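Local coordinates for galactose mutarotase-like protein (Clostridium acetobutylicum, PDB 3OS7), which probably binds carbohydrate and may interconvert the anomers of an aldose sugar, at residues 130-135 and 152-157; 165-170 and 329-334. One frame throughout, in Å; residues are numbered along the deposited sequence. Where two conformers were deposited one is given.

Interaction 1: 130-135 and 152-157. With EDO (1,2-ethanediol), chain H.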
loop_
_atom_site.group_PDB
_atom_site.type_symbol
_atom_site.label_atom_id
_atom_site.label_comp_id
_atom_site.label_asym_id
_atom_site.label_seq_id
_atom_site.Cartn_x
_atom_site.Cartn_y
_atom_site.Cartn_z
ATOM N N LEU A 130 -18.625 -4.860 4.581
ATOM C CA LEU A 130 -17.433 -5.686 4.619
ATOM C C LEU A 130 -17.266 -6.477 3.318
ATOM O O LEU A 130 -18.188 -7.180 2.873
ATOM C CB LEU A 130 -17.492 -6.651 5.814
ATOM C CG LEU A 130 -16.352 -7.654 5.984
ATOM C CD1 LEU A 130 -15.096 -6.939 6.372
ATOM C CD2 LEU A 130 -16.660 -8.711 7.024
ATOM N N VAL A 131 -16.096 -6.323 2.694
ATOM C CA VAL A 131 -15.724 -7.101 1.517
ATOM C C VAL A 131 -14.339 -7.688 1.733
ATOM O O VAL A 131 -13.383 -6.975 2.091
ATOM C CB VAL A 131 -15.726 -6.249 0.276
ATOM C CG1 VAL A 131 -15.179 -7.051 -0.913
ATOM C CG2 VAL A 131 -17.121 -5.717 -0.033
ATOM N N GLU A 132 -14.216 -8.990 1.538
ATOM C CA GLU A 132 -12.935 -9.676 1.694
ATOM C C GLU A 132 -12.589 -10.418 0.425
ATOM O O GLU A 132 -13.459 -11.067 -0.179
ATOM C CB GLU A 132 -12.978 -10.681 2.863
ATOM C CG GLU A 132 -13.379 -10.059 4.195
ATOM C CD GLU A 132 -13.207 -11.011 5.390
ATOM O OE1 GLU A 132 -13.220 -12.239 5.182
ATOM O OE2 GLU A 132 -13.047 -10.513 6.529
ATOM N N VAL A 133 -11.321 -10.343 0.037
ATOM C CA VAL A 133 -10.808 -11.053 -1.129
ATOM C C VAL A 133 -9.630 -11.874 -0.668
ATOM O O VAL A 133 -8.942 -11.508 0.278
ATOM C CB VAL A 133 -10.374 -10.103 -2.302
ATOM C CG1 VAL A 133 -11.612 -9.428 -2.912
ATOM C CG2 VAL A 133 -9.305 -9.058 -1.829
ATOM N N VAL A 134 -9.414 -13.003 -1.315
ATOM C CA VAL A 134 -8.268 -13.836 -1.017
ATOM C C VAL A 134 -7.496 -14.214 -2.265
ATOM O O VAL A 134 -8.032 -14.222 -3.385
ATOM C CB VAL A 134 -8.663 -15.141 -0.287
ATOM C CG1 VAL A 134 -9.274 -14.836 1.080
ATOM C CG2 VAL A 134 -9.594 -15.978 -1.133
ATOM N N PHE A 135 -6.221 -14.478 -2.057
ATOM C CA PHE A 135 -5.345 -15.016 -3.078
ATOM C C PHE A 135 -4.751 -16.315 -2.565
ATOM O O PHE A 135 -4.037 -16.316 -1.564
ATOM C CB PHE A 135 -4.193 -14.067 -3.371
ATOM C CG PHE A 135 -3.278 -14.594 -4.443
ATOM C CD1 PHE A 135 -3.677 -14.595 -5.765
ATOM C CD2 PHE A 135 -2.082 -15.149 -4.130
ATOM C CE1 PHE A 135 -2.867 -15.112 -6.741
ATOM C CE2 PHE A 135 -1.261 -15.690 -5.104
ATOM C CZ PHE A 135 -1.646 -15.667 -6.401
ATOM N N GLN A 152 -1.919 -18.262 1.690
ATOM C CA GLN A 152 -3.120 -17.526 1.358
ATOM C C GLN A 152 -2.964 -16.113 1.890
ATOM O O GLN A 152 -2.733 -15.906 3.075
ATOM C CB GLN A 152 -4.375 -18.131 1.974
ATOM C CG GLN A 152 -5.669 -17.424 1.564
ATOM C CD GLN A 152 -6.885 -18.005 2.257
ATOM O OE1 GLN A 152 -7.101 -17.781 3.458
ATOM N NE2 GLN A 152 -7.689 -18.748 1.504
ATOM N N PHE A 153 -3.124 -15.154 0.995
ATOM C CA PHE A 153 -3.250 -13.760 1.338
ATOM C C PHE A 153 -4.745 -13.395 1.444
ATOM O O PHE A 153 -5.593 -13.917 0.705
ATOM C CB PHE A 153 -2.589 -12.907 0.250
ATOM C CG PHE A 153 -1.386 -12.140 0.688
ATOM C CD1 PHE A 153 -1.508 -10.869 1.202
ATOM C CD2 PHE A 153 -0.102 -12.680 0.527
ATOM C CE1 PHE A 153 -0.389 -10.146 1.555
ATOM C CE2 PHE A 153 1.026 -11.953 0.880
ATOM C CZ PHE A 153 0.885 -10.699 1.389
ATOM N N LYS A 154 -5.073 -12.489 2.354
ATOM C CA LYS A 154 -6.436 -11.977 2.472
ATOM C C LYS A 154 -6.405 -10.486 2.714
ATOM O O LYS A 154 -5.593 -9.994 3.521
ATOM C CB LYS A 154 -7.180 -12.652 3.624
ATOM C CG LYS A 154 -8.584 -12.132 3.830
ATOM C CD LYS A 154 -9.505 -13.110 4.626
ATOM C CE LYS A 154 -8.934 -13.603 5.925
ATOM N NZ LYS A 154 -9.595 -14.932 6.254
ATOM N N LEU A 155 -7.253 -9.775 1.987
ATOM C CA LEU A 155 -7.503 -8.358 2.241
ATOM C C LEU A 155 -8.951 -8.272 2.720
ATOM O O LEU A 155 -9.870 -8.709 2.036
ATOM C CB LEU A 155 -7.295 -7.495 0.998
ATOM C CG LEU A 155 -6.052 -7.708 0.166
ATOM C CD1 LEU A 155 -5.975 -6.770 -1.035
ATOM C CD2 LEU A 155 -4.817 -7.568 1.022
ATOM N N SER A 156 -9.130 -7.723 3.909
ATOM C CA SER A 156 -10.431 -7.557 4.513
ATOM C C SER A 156 -10.748 -6.076 4.677
ATOM O O SER A 156 -10.140 -5.363 5.489
ATOM C CB SER A 156 -10.480 -8.290 5.853
ATOM O OG SER A 156 -11.788 -8.178 6.399
ATOM N N TYR A 157 -11.681 -5.593 3.864
ATOM C CA TYR A 157 -12.026 -4.189 3.846
ATOM C C TYR A 157 -13.336 -3.930 4.543
ATOM O O TYR A 157 -14.363 -4.494 4.177
ATOM C CB TYR A 157 -12.096 -3.698 2.402
ATOM C CG TYR A 157 -10.736 -3.531 1.794
ATOM C CD1 TYR A 157 -9.929 -2.452 2.173
ATOM C CD2 TYR A 157 -10.242 -4.414 0.874
ATOM C CE1 TYR A 157 -8.691 -2.264 1.628
ATOM C CE2 TYR A 157 -8.977 -4.220 0.320
ATOM C CZ TYR A 157 -8.209 -3.146 0.710
ATOM O OH TYR A 157 -6.938 -2.930 0.186
HETATM C C1 EDO H . -4.484 -15.223 6.816
HETATM O O1 EDO H . -5.541 -14.647 7.579
HETATM C C2 EDO H . -4.862 -15.234 5.335
HETATM O O2 EDO H . -6.057 -16.008 5.111
HETATM O O HOH W 1 -12.552 -14.106 6.756
#
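Glu132 and Ser156 face each other as a non-hydrogen-bonded pair of two antiparallel strands, and their side chains join as well. From Glu132 CB, 3.8 Å from Leu155 O, the chain leaves with CG anti to the carbonyl carbon (chi1 -56°) and then runs extended. Glu132 CG and CD both lie 3.3 Å from Ser156 OG, and the two carboxylate oxygens go to different partners. OE2 accepts a 2.7 Å hydrogen bond from Ser156 OG, which arrives on the anti side and 29° out of the carboxylate plane. OE1 accepts a hydrogen bond from a water that in turn accepts one from Lys154 NZ; Glu132 OE1 and Lys154 NZ, 4.6 Å apart, are not in direct contact, though their opposite charges probably still attract. The aliphatic part of Lys154 lies beside Val134, with Lys154 CG 3.9 Å from Val134 CG1. On the other face the contact turns apolar: Val133 CG2 meets Leu155 CB, and Phe135 and Phe153 touch through their CB atoms. Three reciprocal pairs of backbone bonds, at Val131–Tyr157, Val133–Leu155 and Phe135–Phe153, complete an antiparallel pairing typical of the beta-sandwich of galactose mutarotase-like proteins.

Interaction 2: 165-170 and 329-334. With EDO (1,2-ethanediol), chain H.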
loop_
_atom_site.group_PDB
_atom_site.type_symbol
_atom_site.label_atom_id
_atom_site.label_comp_id
_atom_site.label_asym_id
_atom_site.label_seq_id
_atom_site.Cartn_x
_atom_site.Cartn_y
_atom_site.Cartn_z
ATOM N N LYS A 165 -11.288 0.593 6.667
ATOM C CA LYS A 165 -10.310 -0.188 7.431
ATOM C C LYS A 165 -9.886 -1.393 6.602
ATOM O O LYS A 165 -10.711 -2.155 6.066
ATOM C CB LYS A 165 -10.907 -0.658 8.761
ATOM C CG LYS A 165 -9.948 -1.395 9.661
ATOM C CD LYS A 165 -10.514 -1.564 11.093
ATOM C CE LYS A 165 -11.153 -2.845 11.352
ATOM N NZ LYS A 165 -11.067 -3.142 12.832
ATOM N N GLN A 166 -8.587 -1.502 6.435
ATOM C CA GLN A 166 -7.967 -2.523 5.643
ATOM C C GLN A 166 -7.183 -3.424 6.599
ATOM O O GLN A 166 -6.197 -2.980 7.207
ATOM C CB GLN A 166 -7.005 -1.845 4.663
ATOM C CG GLN A 166 -6.059 -2.794 3.917
ATOM C CD GLN A 166 -4.949 -2.026 3.250
ATOM O OE1 GLN A 166 -5.025 -1.682 2.064
ATOM N NE2 GLN A 166 -3.944 -1.675 4.032
ATOM N N THR A 167 -7.595 -4.685 6.714
ATOM C CA THR A 167 -6.823 -5.686 7.458
ATOM C C THR A 167 -6.209 -6.647 6.432
ATOM O O THR A 167 -6.921 -7.370 5.729
ATOM C CB THR A 167 -7.691 -6.428 8.530
ATOM O OG1 THR A 167 -8.258 -5.479 9.438
ATOM C CG2 THR A 167 -6.852 -7.424 9.357
ATOM N N THR A 168 -4.879 -6.644 6.368
ATOM C CA THR A 168 -4.094 -7.462 5.429
ATOM C C THR A 168 -3.517 -8.634 6.208
ATOM O O THR A 168 -2.976 -8.459 7.286
ATOM C CB THR A 168 -2.948 -6.646 4.825
ATOM O OG1 THR A 168 -3.488 -5.435 4.278
ATOM C CG2 THR A 168 -2.188 -7.431 3.771
ATOM N N SER A 169 -3.647 -9.840 5.688
ATOM C CA SER A 169 -3.070 -10.982 6.400
ATOM C C SER A 169 -2.573 -11.996 5.432
ATOM O O SER A 169 -3.067 -12.087 4.308
ATOM C CB SER A 169 -4.094 -11.606 7.364
ATOM O OG SER A 169 -5.265 -11.968 6.681
ATOM N N VAL A 170 -1.583 -12.767 5.875
ATOM C CA VAL A 170 -1.093 -13.867 5.105
ATOM C C VAL A 170 -0.788 -15.004 6.070
ATOM O O VAL A 170 -0.388 -14.752 7.206
ATOM C CB VAL A 170 0.139 -13.496 4.256
ATOM C CG1 VAL A 170 1.218 -12.895 5.089
ATOM C CG2 VAL A 170 0.627 -14.701 3.515
ATOM N N SER A 329 0.606 -16.872 10.912
ATOM C CA SER A 329 0.143 -15.745 10.116
ATOM C C SER A 329 0.733 -14.415 10.555
ATOM O O SER A 329 1.242 -14.278 11.664
ATOM C CB SER A 329 -1.398 -15.668 10.143
ATOM O OG SER A 329 -1.879 -15.216 11.396
ATOM N N TRP A 330 0.661 -13.454 9.640
ATOM C CA TRP A 330 0.992 -12.045 9.882
ATOM C C TRP A 330 -0.258 -11.248 9.509
ATOM O O TRP A 330 -0.960 -11.602 8.548
ATOM C CB TRP A 330 2.174 -11.606 8.981
ATOM C CG TRP A 330 2.414 -10.074 9.001
ATOM C CD1 TRP A 330 3.284 -9.394 9.799
ATOM C CD2 TRP A 330 1.765 -9.090 8.188
ATOM N NE1 TRP A 330 3.217 -8.055 9.531
ATOM C CE2 TRP A 330 2.288 -7.841 8.548
ATOM C CE3 TRP A 330 0.823 -9.152 7.165
ATOM C CZ2 TRP A 330 1.862 -6.662 7.952
ATOM C CZ3 TRP A 330 0.404 -7.990 6.575
ATOM C CH2 TRP A 330 0.908 -6.762 6.976
ATOM N N SER A 331 -0.558 -10.202 10.266
ATOM C CA SER A 331 -1.649 -9.287 9.929
ATOM C C SER A 331 -1.253 -7.835 10.233
ATOM O O SER A 331 -0.592 -7.559 11.247
ATOM C CB SER A 331 -2.919 -9.649 10.703
ATOM O OG SER A 331 -3.972 -8.732 10.440
ATOM N N GLY A 332 -1.665 -6.915 9.376
ATOM C CA GLY A 332 -1.469 -5.497 9.622
ATOM C C GLY A 332 -2.737 -4.759 9.272
ATOM O O GLY A 332 -3.519 -5.235 8.436
ATOM N N VAL A 333 -2.948 -3.606 9.903
ATOM C CA VAL A 333 -4.134 -2.805 9.665
ATOM C C VAL A 333 -3.784 -1.376 9.268
ATOM O O VAL A 333 -2.938 -0.736 9.914
ATOM C CB VAL A 333 -4.980 -2.732 10.936
ATOM C CG1 VAL A 333 -6.221 -1.902 10.731
ATOM C CG2 VAL A 333 -5.315 -4.135 11.430
ATOM N N CYS A 334 -4.467 -0.860 8.247
ATOM C CA CYS A 334 -4.410 0.566 7.892
ATOM C C CYS A 334 -5.816 1.112 7.818
ATOM O O CYS A 334 -6.781 0.336 7.652
ATOM C CB CYS A 334 -3.720 0.786 6.565
ATOM S SG CYS A 334 -1.977 0.333 6.551
HETATM C C1 EDO H . -4.484 -15.223 6.816
HETATM O O1 EDO H . -5.541 -14.647 7.579
HETATM C C2 EDO H . -4.862 -15.234 5.335
HETATM O O2 EDO H . -6.057 -16.008 5.111
HETATM O O HOH W 2 -3.121 -3.260 6.042
#
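An antiparallel strand pairing between residues far apart in the sequence, this contact joins 165-170 to 329-334, the start of the chain's last strand, within the beta-sandwich. Reciprocal backbone bonds link Gln166 with Cys334, Thr168 with Gly332 and Val170 with Trp330. The straightest, Gln166 N to Cys334 O, measures 2.8 Å with 175° at the hydrogen. In Trp330, chi1 (170°) sets CG anti to the backbone N, and chi2 (94°) turns the ring so that CZ3 reaches Thr168 CG2, 3.9 Å away and in plane at the ring edge. One face of the indole lies over its own strand, with Gly332 N 3.5 Å above the ring plane and offset toward the rim. Farther along this side, Gln166 NE2 approaches Cys334 CB to 3.5 Å and donates a 2.7 Å hydrogen bond to a water, while Gln166 OE1 is hydrogen-bonded to Tyr157 OH of strand 151-160. That water also bonds to Thr168 OG1 and, weakly, to Gly332 O, tying side chains of one strand to the backbone of the other. On the reverse face Val333 CG2 lies 3.8 Å from Thr167 OG1, and Lys165 CG packs on Val333 CG1. Strand 151-160 flanks 165-170, whereas strand 273-279 borders the last strand; Leu180 and Val182 of strand 178-189 pack on Trp330, and Tyr184 from the same strand hydrogen-bonds Thr168 OG1.

Interactions 1 and 2 are neighbouring pairings in one antiparallel array, their centres about 9 Å apart. Strands 128-137, 151-160, 163-172 and 329-340 lie side by side in that order. The first three follow one another along the chain, whereas the fourth returns from the C-terminal end, so interaction 1 closes locally before interaction 2 opens. Backbone contacts between the middle strands join them, with probable hydrogen bonds from Lys154 N to Ser169 O (2.8 Å) and from Ser156 N to Thr167 O. A 1,2-ethanediol, probably from the crystallisation liquor, bridges the same seam by bonding Gln152 OE1 and Ser169 OG. Only interaction 2 adds the distant C-terminal strand, beside the locally formed run that includes interaction 1.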